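336aa long hypothetical dTDP-glucose 4,6-dehydratase (Pyrococcus horikoshii, PDB 2HUN) binds NAD(+) in a Rossmann-fold domain and probably acts as a dTDP-glucose 4,6-dehydratase. Local coordinates at residues 128-141 and 277-289. Sequence-based numbering, arbitrary orientation.
Sequences DEVYGDILKGSFTE and HDLRYSLDSWKIT
Arg280 reaches the turn at 134-137 with an extended chain, CG anti to the backbone N (chi1 173°), and its guanidinium donates to two carbonyl oxygens there. NH1 bonds Ile134 O at 2.9 Å, arriving from above that carbonyl's plane, while NH1 and NH2 together hold Gly137 O, each at 3.0 Å and near the guanidinium plane. Ser282 CB lies against one guanidinium face. Ser138 OG donates to Ser282 OG at 2.6 Å; Glu247 takes a hydrogen bond from Ser282 OG and a salt bridge from Arg280 NH2. With an alanine at Arg280, Glu247 would lose its charged partner though not its Ser282 bond, and the turn would probably be freer to shift. Phe139 and Leu283 form a single beta bridge, with Phe139 N to Ser282 O and Asp284 N to Phe139 O. Packing is tight round Leu283: its CD2 meets Tyr131 CD2 at 3.4 Å, and CD1 meets Asp128 CB. Toward solvent, Leu279 CB only brushes Asp133 CB at 3.9 Å. Glu141 OE2 accepts from Asn241 N and, through a water, reaches Ile288 N. A neutralised arginine serving turn carbonyls, beside an apolar leucine contact, is consistent with a fixed loop near the NAD site.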
loop_
_atom_site.group_PDB
_atom_site.type_symbol
_atom_site.label_atom_id
_atom_site.label_comp_id
_atom_site.label_asym_id
_atom_site.label_seq_id
_atom_site.Cartn_x
_atom_site.Cartn_y
_atom_site.Cartn_z
ATOM N N ASP A 128 3.359 2.763 12.824
ATOM C CA ASP A 128 4.472 3.663 12.529
ATOM C C ASP A 128 5.504 2.939 11.663
ATOM O O ASP A 128 6.370 3.566 11.050
ATOM C CB ASP A 128 5.119 4.151 13.840
ATOM C CG ASP A 128 5.762 3.018 14.661
ATOM O OD1 ASP A 128 5.349 1.846 14.532
ATOM O OD2 ASP A 128 6.680 3.312 15.456
ATOM N N GLU A 129 5.398 1.615 11.602
ATOM C CA GLU A 129 6.332 0.830 10.806
ATOM C C GLU A 129 6.148 0.986 9.299
ATOM O O GLU A 129 7.048 0.640 8.532
ATOM C CB GLU A 129 6.251 -0.656 11.179
ATOM C CG GLU A 129 6.892 -0.998 12.523
ATOM C CD GLU A 129 6.931 -2.498 12.778
ATOM O OE1 GLU A 129 7.623 -3.216 12.027
ATOM O OE2 GLU A 129 6.261 -2.958 13.721
ATOM N N VAL A 130 5.003 1.505 8.865
ATOM C CA VAL A 130 4.782 1.669 7.427
ATOM C C VAL A 130 5.821 2.590 6.797
ATOM O O VAL A 130 6.178 2.417 5.639
ATOM C CB VAL A 130 3.373 2.225 7.112
ATOM C CG1 VAL A 130 2.318 1.169 7.419
ATOM C CG2 VAL A 130 3.117 3.495 7.919
ATOM N N TYR A 131 6.313 3.553 7.571
ATOM C CA TYR A 131 7.311 4.510 7.097
ATOM C C TYR A 131 8.750 3.997 7.056
ATOM O O TYR A 131 9.621 4.634 6.467
ATOM C CB TYR A 131 7.354 5.728 8.017
ATOM C CG TYR A 131 6.063 6.509 8.125
ATOM C CD1 TYR A 131 5.673 7.396 7.119
ATOM C CD2 TYR A 131 5.252 6.390 9.252
ATOM C CE1 TYR A 131 4.508 8.152 7.239
ATOM C CE2 TYR A 131 4.082 7.138 9.385
ATOM C CZ TYR A 131 3.719 8.020 8.374
ATOM O OH TYR A 131 2.575 8.770 8.499
ATOM N N GLY A 132 9.011 2.862 7.690
ATOM C CA GLY A 132 10.375 2.365 7.717
ATOM C C GLY A 132 11.174 3.164 8.732
ATOM O O GLY A 132 10.624 4.041 9.402
ATOM N N ASP A 133 12.469 2.901 8.842
ATOM C CA ASP A 133 13.274 3.608 9.837
ATOM C C ASP A 133 13.753 4.993 9.430
ATOM O O ASP A 133 13.659 5.381 8.270
ATOM C CB ASP A 133 14.479 2.749 10.227
ATOM C CG ASP A 133 15.437 2.542 9.082
ATOM O OD1 ASP A 133 15.014 1.984 8.049
ATOM O OD2 ASP A 133 16.615 2.939 9.215
ATOM N N ILE A 134 14.270 5.734 10.404
ATOM C CA ILE A 134 14.773 7.081 10.169
ATOM C C ILE A 134 15.776 7.427 11.273
ATOM O O ILE A 134 15.443 7.435 12.462
ATOM C CB ILE A 134 13.608 8.109 10.148
ATOM C CG1 ILE A 134 14.158 9.539 10.117
ATOM C CG2 ILE A 134 12.714 7.900 11.357
ATOM C CD1 ILE A 134 13.104 10.580 9.812
ATOM N N LEU A 135 17.012 7.697 10.871
ATOM C CA LEU A 135 18.068 8.025 11.822
ATOM C C LEU A 135 17.850 9.336 12.565
ATOM O O LEU A 135 18.108 9.425 13.763
ATOM C CB LEU A 135 19.420 8.052 11.105
ATOM C CG LEU A 135 20.081 6.689 10.859
ATOM C CD1 LEU A 135 19.095 5.700 10.243
ATOM C CD2 LEU A 135 21.285 6.891 9.945
ATOM N N LYS A 136 17.372 10.355 11.864
ATOM C CA LYS A 136 17.144 11.640 12.507
ATOM C C LYS A 136 15.863 12.307 11.999
ATOM O O LYS A 136 15.571 12.286 10.807
ATOM C CB LYS A 136 18.347 12.553 12.275
ATOM C CG LYS A 136 18.339 13.826 13.104
ATOM C CD LYS A 136 19.514 14.729 12.728
ATOM C CE LYS A 136 19.433 16.070 13.444
ATOM N NZ LYS A 136 20.449 17.031 12.935
ATOM N N GLY A 137 15.104 12.898 12.918
ATOM C CA GLY A 137 13.861 13.548 12.541
ATOM C C GLY A 137 12.669 12.623 12.728
ATOM O O GLY A 137 12.781 11.590 13.385
ATOM N N SER A 138 11.527 12.999 12.158
ATOM C CA SER A 138 10.306 12.212 12.278
ATOM C C SER A 138 9.468 12.315 11.014
ATOM O O SER A 138 9.448 13.357 10.364
ATOM C CB SER A 138 9.472 12.703 13.466
ATOM O OG SER A 138 10.173 12.572 14.689
ATOM N N PHE A 139 8.768 11.231 10.687
ATOM C CA PHE A 139 7.919 11.165 9.503
ATOM C C PHE A 139 6.562 11.834 9.703
ATOM O O PHE A 139 5.927 11.688 10.756
ATOM C CB PHE A 139 7.678 9.697 9.108
ATOM C CG PHE A 139 8.891 9.001 8.548
ATOM C CD1 PHE A 139 9.410 9.367 7.311
ATOM C CD2 PHE A 139 9.499 7.958 9.245
ATOM C CE1 PHE A 139 10.514 8.706 6.775
ATOM C CE2 PHE A 139 10.607 7.288 8.715
ATOM C CZ PHE A 139 11.113 7.662 7.479
ATOM N N THR A 140 6.112 12.572 8.691
ATOM C CA THR A 140 4.806 13.203 8.771
ATOM C C THR A 140 3.912 12.357 7.875
ATOM O O THR A 140 4.400 11.509 7.123
ATOM C CB THR A 140 4.790 14.640 8.232
ATOM O OG1 THR A 140 4.771 14.604 6.805
ATOM C CG2 THR A 140 6.014 15.417 8.708
ATOM N N GLU A 141 2.610 12.587 7.962
ATOM C CA GLU A 141 1.650 11.841 7.157
ATOM C C GLU A 141 1.824 12.144 5.667
ATOM O O GLU A 141 1.218 11.484 4.825
ATOM C CB GLU A 141 0.214 12.172 7.602
ATOM C CG GLU A 141 -0.082 11.871 9.072
ATOM C CD GLU A 141 0.366 12.974 10.027
ATOM O OE1 GLU A 141 1.043 13.926 9.596
ATOM O OE2 GLU A 141 0.042 12.883 11.225
ATOM N N HIS A 277 18.199 -5.331 15.949
ATOM C CA HIS A 277 17.492 -4.428 16.867
ATOM C C HIS A 277 18.123 -3.034 16.873
ATOM O O HIS A 277 18.382 -2.428 17.908
ATOM C CB HIS A 277 17.488 -5.027 18.277
ATOM C CG HIS A 277 16.217 -5.816 18.492
ATOM N ND1 HIS A 277 15.929 -6.954 17.813
ATOM C CD2 HIS A 277 15.204 -5.597 19.436
ATOM C CE1 HIS A 277 14.778 -7.414 18.342
ATOM N NE2 HIS A 277 14.320 -6.622 19.316
ATOM N N ASP A 278 18.378 -2.532 15.649
ATOM C CA ASP A 278 19.252 -1.369 15.467
ATOM C C ASP A 278 18.527 -0.177 14.820
ATOM O O ASP A 278 19.131 0.810 14.423
ATOM C CB ASP A 278 20.435 -1.794 14.596
ATOM C CG ASP A 278 19.936 -2.695 13.476
ATOM O OD1 ASP A 278 19.159 -3.602 13.774
ATOM O OD2 ASP A 278 20.324 -2.484 12.330
ATOM N N LEU A 279 17.198 -0.301 14.641
ATOM C CA LEU A 279 16.503 0.722 13.853
ATOM C C LEU A 279 15.639 1.661 14.708
ATOM O O LEU A 279 15.063 1.285 15.718
ATOM C CB LEU A 279 15.652 0.024 12.799
ATOM C CG LEU A 279 16.472 -0.884 11.890
ATOM C CD1 LEU A 279 15.694 -1.312 10.646
ATOM C CD2 LEU A 279 17.755 -0.223 11.391
ATOM N N ARG A 280 15.602 2.935 14.271
ATOM C CA ARG A 280 14.769 3.925 14.934
ATOM C C ARG A 280 13.517 4.245 14.107
ATOM O O ARG A 280 13.563 4.399 12.894
ATOM C CB ARG A 280 15.604 5.199 15.112
ATOM C CG ARG A 280 14.801 6.390 15.647
ATOM C CD ARG A 280 15.696 7.587 16.008
ATOM N NE ARG A 280 14.910 8.713 16.533
ATOM C CZ ARG A 280 14.416 9.600 15.637
ATOM N NH1 ARG A 280 14.614 9.433 14.340
ATOM N NH2 ARG A 280 13.695 10.645 16.069
ATOM N N TYR A 281 12.390 4.316 14.800
ATOM C CA TYR A 281 11.112 4.633 14.187
ATOM C C TYR A 281 10.642 5.878 14.909
ATOM O O TYR A 281 10.726 5.944 16.131
ATOM C CB TYR A 281 10.129 3.489 14.404
ATOM C CG TYR A 281 10.509 2.245 13.644
ATOM C CD1 TYR A 281 10.061 2.040 12.342
ATOM C CD2 TYR A 281 11.341 1.284 14.217
ATOM C CE1 TYR A 281 10.426 0.905 11.625
ATOM C CE2 TYR A 281 11.717 0.143 13.508
ATOM C CZ TYR A 281 11.255 -0.039 12.216
ATOM O OH TYR A 281 11.608 -1.168 11.518
ATOM N N SER A 282 10.168 6.870 14.164
ATOM C CA SER A 282 9.726 8.104 14.794
ATOM C C SER A 282 8.614 8.789 14.006
ATOM O O SER A 282 8.742 9.023 12.806
ATOM C CB SER A 282 10.921 9.047 14.952
ATOM O OG SER A 282 10.565 10.200 15.685
ATOM N N LEU A 283 7.521 9.104 14.697
ATOM C CA LEU A 283 6.378 9.758 14.077
ATOM C C LEU A 283 6.191 11.189 14.561
ATOM O O LEU A 283 6.336 11.488 15.746
ATOM C CB LEU A 283 5.086 8.988 14.365
ATOM C CG LEU A 283 4.976 7.520 13.954
ATOM C CD1 LEU A 283 3.519 7.096 14.075
ATOM C CD2 LEU A 283 5.460 7.323 12.535
ATOM N N ASP A 284 5.864 12.063 13.616
ATOM C CA ASP A 284 5.595 13.467 13.891
ATOM C C ASP A 284 4.071 13.515 14.061
ATOM O O ASP A 284 3.341 13.373 13.083
ATOM C CB ASP A 284 5.996 14.317 12.680
ATOM C CG ASP A 284 5.660 15.791 12.852
ATOM O OD1 ASP A 284 4.665 16.112 13.545
ATOM O OD2 ASP A 284 6.386 16.629 12.272
ATOM N N SER A 285 3.591 13.699 15.288
ATOM C CA SER A 285 2.146 13.753 15.513
ATOM C C SER A 285 1.590 15.167 15.705
ATOM O O SER A 285 0.659 15.379 16.481
ATOM C CB SER A 285 1.759 12.877 16.713
ATOM O OG SER A 285 2.499 13.230 17.867
ATOM N N TRP A 286 2.151 16.132 14.986
ATOM C CA TRP A 286 1.682 17.513 15.083
ATOM C C TRP A 286 0.284 17.703 14.481
ATOM O O TRP A 286 -0.515 18.491 14.986
ATOM C CB TRP A 286 2.657 18.456 14.376
ATOM C CG TRP A 286 2.151 19.853 14.297
ATOM C CD1 TRP A 286 1.808 20.539 13.165
ATOM C CD2 TRP A 286 1.886 20.733 15.396
ATOM N NE1 TRP A 286 1.345 21.793 13.493
ATOM C CE2 TRP A 286 1.381 21.938 14.856
ATOM C CE3 TRP A 286 2.025 20.622 16.789
ATOM C CZ2 TRP A 286 1.011 23.028 15.661
ATOM C CZ3 TRP A 286 1.656 21.707 17.590
ATOM C CH2 TRP A 286 1.155 22.894 17.021
ATOM N N LYS A 287 -0.010 16.981 13.406
ATOM C CA LYS A 287 -1.307 17.104 12.740
ATOM C C LYS A 287 -2.481 16.894 13.693
ATOM O O LYS A 287 -3.371 17.737 13.794
ATOM C CB LYS A 287 -1.392 16.108 11.581
ATOM C CG LYS A 287 -2.677 16.174 10.756
ATOM C CD LYS A 287 -2.565 15.249 9.550
ATOM C CE LYS A 287 -3.803 15.272 8.683
ATOM N NZ LYS A 287 -3.645 14.357 7.513
ATOM N N ILE A 288 -2.474 15.771 14.402
ATOM C CA ILE A 288 -3.549 15.472 15.327
ATOM C C ILE A 288 -3.552 16.456 16.492
ATOM O O ILE A 288 -4.609 16.796 17.027
ATOM C CB ILE A 288 -3.459 14.000 15.825
ATOM C CG1 ILE A 288 -4.798 13.583 16.435
ATOM C CG2 ILE A 288 -2.318 13.839 16.832
ATOM C CD1 ILE A 288 -4.874 12.108 16.806
ATOM N N THR A 289 -2.376 16.937 16.878
ATOM C CA THR A 289 -2.298 17.903 17.965
ATOM C C THR A 289 -2.999 19.188 17.544
ATOM O O THR A 289 -3.882 19.687 18.242
ATOM C CB THR A 289 -0.834 18.249 18.319
ATOM O OG1 THR A 289 -0.140 17.060 18.708
ATOM C CG2 THR A 289 -0.786 19.260 19.454
HETATM O O HOH W 1 8.927 5.352 11.437
HETATM O O HOH W 2 8.795 16.010 11.184
HETATM O O HOH W 3 1.826 15.480 11.980
HETATM O O HOH W 4 -0.552 13.693 13.886
#